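Probable dehydrogenase (Bordetella bronchiseptica, PDB 3MOI) is a putative oxidoreductase of the GFO/IDH/MocA family that probably binds a nicotinamide adenine dinucleotide cofactor through its Rossmann-fold domain. Local coordinates at residues Ser123-Val137 with Pro180-Gln192. Numbering follows the deposited sequence.
Sequences SRSHDPVVRTLRAIV and PHQIDSIKTITGQ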
# COMPACT_ATOMS: atom_id res chain seq x y z
N SER A 123 -19.43 8.04 7.78
CA SER A 123 -18.16 7.70 7.32
C SER A 123 -18.22 6.47 6.40
O SER A 123 -19.22 5.70 6.36
CB SER A 123 -17.15 7.54 8.47
OG SER A 123 -17.29 6.33 9.15
N ARG A 124 -17.13 6.28 5.69
CA ARG A 124 -16.99 5.09 4.88
C ARG A 124 -16.84 3.94 5.83
O ARG A 124 -16.97 2.82 5.41
CB ARG A 124 -15.80 5.23 3.96
CG ARG A 124 -15.99 6.36 2.94
CD ARG A 124 -16.50 5.84 1.63
NE ARG A 124 -17.97 5.73 1.61
CZ ARG A 124 -18.77 6.54 0.92
NH1 ARG A 124 -20.09 6.37 0.94
NH2 ARG A 124 -18.25 7.53 0.21
N SER A 125 -16.60 4.18 7.13
CA SER A 125 -16.65 3.06 8.08
C SER A 125 -18.06 2.53 8.36
O SER A 125 -18.25 1.42 8.88
CB SER A 125 -15.88 3.35 9.38
OG SER A 125 -16.56 4.26 10.22
N HIS A 126 -19.07 3.30 8.00
CA HIS A 126 -20.42 2.73 7.99
C HIS A 126 -20.67 1.80 6.77
O HIS A 126 -21.64 1.06 6.77
CB HIS A 126 -21.49 3.83 8.00
CG HIS A 126 -21.47 4.65 9.22
ND1 HIS A 126 -22.07 4.26 10.40
CD2 HIS A 126 -20.90 5.86 9.46
CE1 HIS A 126 -21.87 5.19 11.31
NE2 HIS A 126 -21.16 6.17 10.77
N ASP A 127 -19.81 1.89 5.74
CA ASP A 127 -19.90 0.99 4.61
C ASP A 127 -20.05 -0.42 5.13
O ASP A 127 -19.28 -0.83 5.97
CB ASP A 127 -18.67 1.01 3.73
CG ASP A 127 -18.55 2.28 2.91
OD1 ASP A 127 -19.46 3.13 3.05
OD2 ASP A 127 -17.50 2.45 2.19
N PRO A 128 -21.04 -1.17 4.62
CA PRO A 128 -21.16 -2.56 5.12
C PRO A 128 -19.95 -3.41 4.85
O PRO A 128 -19.71 -4.34 5.58
CB PRO A 128 -22.38 -3.13 4.36
CG PRO A 128 -23.15 -1.93 3.91
CD PRO A 128 -22.09 -0.85 3.66
N VAL A 129 -19.18 -3.15 3.81
CA VAL A 129 -17.98 -3.97 3.64
C VAL A 129 -17.04 -3.83 4.84
O VAL A 129 -16.46 -4.83 5.29
CB VAL A 129 -17.26 -3.72 2.31
CG1 VAL A 129 -18.21 -4.04 1.10
CG2 VAL A 129 -16.70 -2.32 2.23
N VAL A 130 -16.95 -2.63 5.41
CA VAL A 130 -16.13 -2.39 6.59
C VAL A 130 -16.72 -3.04 7.81
O VAL A 130 -16.04 -3.62 8.63
CB VAL A 130 -15.95 -0.91 6.83
CG1 VAL A 130 -15.26 -0.68 8.15
CG2 VAL A 130 -15.18 -0.26 5.62
N ARG A 131 -18.01 -2.96 7.95
CA ARG A 131 -18.67 -3.68 9.04
C ARG A 131 -18.47 -5.17 8.88
O ARG A 131 -18.24 -5.90 9.86
CB ARG A 131 -20.15 -3.38 9.04
CG ARG A 131 -20.99 -4.03 10.15
CD ARG A 131 -22.35 -3.28 10.19
NE ARG A 131 -23.48 -4.19 10.36
CZ ARG A 131 -24.40 -4.10 11.33
NH1 ARG A 131 -24.33 -3.14 12.27
NH2 ARG A 131 -25.39 -4.99 11.37
N THR A 132 -18.52 -5.62 7.64
CA THR A 132 -18.29 -7.04 7.38
C THR A 132 -16.90 -7.45 7.74
O THR A 132 -16.76 -8.52 8.31
CB THR A 132 -18.59 -7.46 5.94
OG1 THR A 132 -19.87 -6.93 5.57
CG2 THR A 132 -18.60 -8.99 5.82
N LEU A 133 -15.91 -6.63 7.41
CA LEU A 133 -14.52 -6.94 7.76
C LEU A 133 -14.42 -7.03 9.27
O LEU A 133 -13.79 -7.95 9.77
CB LEU A 133 -13.48 -5.92 7.19
CG LEU A 133 -13.20 -5.88 5.66
CD1 LEU A 133 -12.65 -4.52 5.16
CD2 LEU A 133 -12.27 -6.99 5.12
N ARG A 134 -15.07 -6.11 10.00
CA ARG A 134 -15.06 -6.18 11.48
C ARG A 134 -15.66 -7.52 11.93
O ARG A 134 -15.03 -8.29 12.67
CB ARG A 134 -15.79 -4.99 12.16
CG ARG A 134 -15.89 -5.10 13.68
CD ARG A 134 -16.88 -4.01 14.35
NE ARG A 134 -16.05 -2.98 14.99
CZ ARG A 134 -15.96 -2.65 16.28
NH1 ARG A 134 -16.78 -3.13 17.24
NH2 ARG A 134 -15.02 -1.73 16.59
N ALA A 135 -16.86 -7.82 11.47
CA ALA A 135 -17.49 -9.08 11.94
C ALA A 135 -16.52 -10.28 11.76
O ALA A 135 -16.30 -11.08 12.69
CB ALA A 135 -18.80 -9.30 11.25
N ILE A 136 -15.85 -10.34 10.62
CA ILE A 136 -14.95 -11.47 10.34
C ILE A 136 -13.80 -11.54 11.34
O ILE A 136 -13.48 -12.60 11.85
CB ILE A 136 -14.43 -11.39 8.89
CG1 ILE A 136 -15.59 -11.73 7.93
CG2 ILE A 136 -13.28 -12.30 8.69
CD1 ILE A 136 -15.41 -11.25 6.53
N VAL A 137 -13.20 -10.41 11.64
CA VAL A 137 -12.16 -10.33 12.65
C VAL A 137 -12.65 -10.75 14.03
O VAL A 137 -12.04 -11.65 14.60
CB VAL A 137 -11.53 -8.89 12.66
CG1 VAL A 137 -10.56 -8.72 13.82
CG2 VAL A 137 -10.81 -8.60 11.30
N PRO A 180 -9.96 10.85 7.33
CA PRO A 180 -10.80 10.28 8.38
C PRO A 180 -11.53 9.00 7.94
O PRO A 180 -11.75 8.10 8.76
CB PRO A 180 -11.76 11.44 8.78
CG PRO A 180 -10.96 12.66 8.55
CD PRO A 180 -10.11 12.31 7.24
N HIS A 181 -11.85 8.88 6.67
CA HIS A 181 -12.49 7.65 6.20
C HIS A 181 -11.59 6.42 6.40
O HIS A 181 -12.04 5.36 6.82
CB HIS A 181 -12.91 7.78 4.74
CG HIS A 181 -13.98 8.80 4.50
ND1 HIS A 181 -15.16 8.82 5.23
CD2 HIS A 181 -14.09 9.76 3.56
CE1 HIS A 181 -15.92 9.82 4.79
NE2 HIS A 181 -15.31 10.39 3.75
N GLN A 182 -10.30 6.58 6.18
CA GLN A 182 -9.41 5.47 6.39
C GLN A 182 -9.18 5.27 7.87
O GLN A 182 -9.17 4.15 8.37
CB GLN A 182 -8.09 5.71 5.65
CG GLN A 182 -8.26 5.72 4.14
CD GLN A 182 -7.07 6.13 3.39
OE1 GLN A 182 -6.48 7.13 3.70
NE2 GLN A 182 -6.71 5.39 2.34
N ILE A 183 -9.00 6.36 8.60
CA ILE A 183 -8.67 6.23 9.97
C ILE A 183 -9.86 5.54 10.63
O ILE A 183 -9.67 4.63 11.41
CB ILE A 183 -8.41 7.58 10.62
CG1 ILE A 183 -7.17 8.26 10.03
CG2 ILE A 183 -8.25 7.46 12.17
CD1 ILE A 183 -7.05 9.72 10.49
N ASP A 184 -11.08 5.98 10.35
CA ASP A 184 -12.23 5.40 11.03
C ASP A 184 -12.40 3.95 10.67
O ASP A 184 -12.84 3.15 11.51
CB ASP A 184 -13.52 6.13 10.70
CG ASP A 184 -13.58 7.52 11.31
OD1 ASP A 184 -12.96 7.77 12.36
OD2 ASP A 184 -14.25 8.37 10.70
N SER A 185 -12.04 3.59 9.43
CA SER A 185 -12.19 2.21 9.01
C SER A 185 -11.19 1.34 9.74
O SER A 185 -11.52 0.19 10.16
CB SER A 185 -12.04 2.09 7.50
OG SER A 185 -13.07 2.89 6.91
N ILE A 186 -9.98 1.87 9.90
CA ILE A 186 -8.94 1.13 10.59
C ILE A 186 -9.38 0.90 12.03
O ILE A 186 -9.39 -0.21 12.49
CB ILE A 186 -7.63 1.85 10.51
CG1 ILE A 186 -7.10 1.80 9.06
CG2 ILE A 186 -6.64 1.25 11.41
CD1 ILE A 186 -5.97 2.76 8.81
N LYS A 187 -9.83 1.91 12.72
CA LYS A 187 -10.38 1.69 14.03
C LYS A 187 -11.56 0.71 14.10
O LYS A 187 -11.69 -0.07 15.05
CB LYS A 187 -10.83 3.00 14.59
CG LYS A 187 -9.67 3.99 14.86
CD LYS A 187 -10.12 4.93 15.98
CE LYS A 187 -10.89 6.04 15.50
NZ LYS A 187 -11.21 6.94 16.63
N THR A 188 -12.44 0.79 13.13
CA THR A 188 -13.60 -0.06 13.13
C THR A 188 -13.23 -1.54 12.91
O THR A 188 -13.62 -2.41 13.67
CB THR A 188 -14.56 0.38 12.04
OG1 THR A 188 -15.12 1.67 12.36
CG2 THR A 188 -15.67 -0.65 11.85
N ILE A 189 -12.42 -1.82 11.87
CA ILE A 189 -11.96 -3.16 11.59
C ILE A 189 -11.22 -3.69 12.79
O ILE A 189 -11.41 -4.84 13.15
CB ILE A 189 -11.06 -3.19 10.36
CG1 ILE A 189 -11.88 -2.90 9.10
CG2 ILE A 189 -10.34 -4.54 10.18
CD1 ILE A 189 -11.06 -2.24 7.92
N THR A 190 -10.34 -2.93 13.41
CA THR A 190 -9.52 -3.58 14.39
C THR A 190 -10.07 -3.50 15.78
O THR A 190 -9.70 -4.26 16.62
CB THR A 190 -8.11 -3.01 14.47
OG1 THR A 190 -8.16 -1.68 15.00
CG2 THR A 190 -7.42 -3.07 13.08
N GLY A 191 -10.95 -2.57 16.06
CA GLY A 191 -11.26 -2.28 17.46
C GLY A 191 -10.10 -1.83 18.34
O GLY A 191 -10.22 -1.89 19.54
N GLN A 192 -8.97 -1.38 17.77
CA GLN A 192 -7.84 -0.91 18.58
C GLN A 192 -7.60 0.61 18.55
O GLN A 192 -7.87 1.29 17.58
CB GLN A 192 -6.60 -1.62 18.15
CG GLN A 192 -6.59 -3.15 18.48
CD GLN A 192 -5.23 -3.71 18.25
OE1 GLN A 192 -4.28 -3.34 18.98
NE2 GLN A 192 -5.08 -4.57 17.21
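The carbonyl oxygen of Thr188, near the C-terminal end of helix 180-190, is gripped by two nitrogens of Arg134: NE donates at 2.8 Å with a bent N-H...O angle of 141°, and NH2 adds a weak bond to the same O at 3.3 Å. The oxygen sits at the guanidinium edge, slightly out of its plane. With CG anti to the backbone N (chi1 175°) and a bend at chi3, the arginine chain folds round Thr188 O, while NH2 ends beside the CA of Gly191, where phi turns positive. Next to this clasp, Ile189 is the main apolar bridge: its CD1 meets Leu133 CD1 at 3.9 Å, the two side chains running side by side. The side chains of Val130 and Thr188 cross at about a right angle, with Val130 CG1 3.7 Å from Thr188 CG2. The axes of helices 128-137 and 180-190 run 30° from parallel and come within 8.2 Å of each other, in the α/β domain that follows the Rossmann fold in GFO/IDH/MocA proteins; Met303 of sheet strand 302-307 touches Val130, Leu133, Ser185 and Ile189. Toward the start of helix 180-190, the 3-10 turn 124-126 packs against the helix. Arg124 CG lies over one face of the His181 ring, 3.6 Å from the ring centroid, in a CH-pi contact, and Arg124 NH2 goes on to a salt bridge with Glu247. Ser125 CB rests on Thr188 OG1 at 3.5 Å, a hydroxyl that bonds back to Asp184 O.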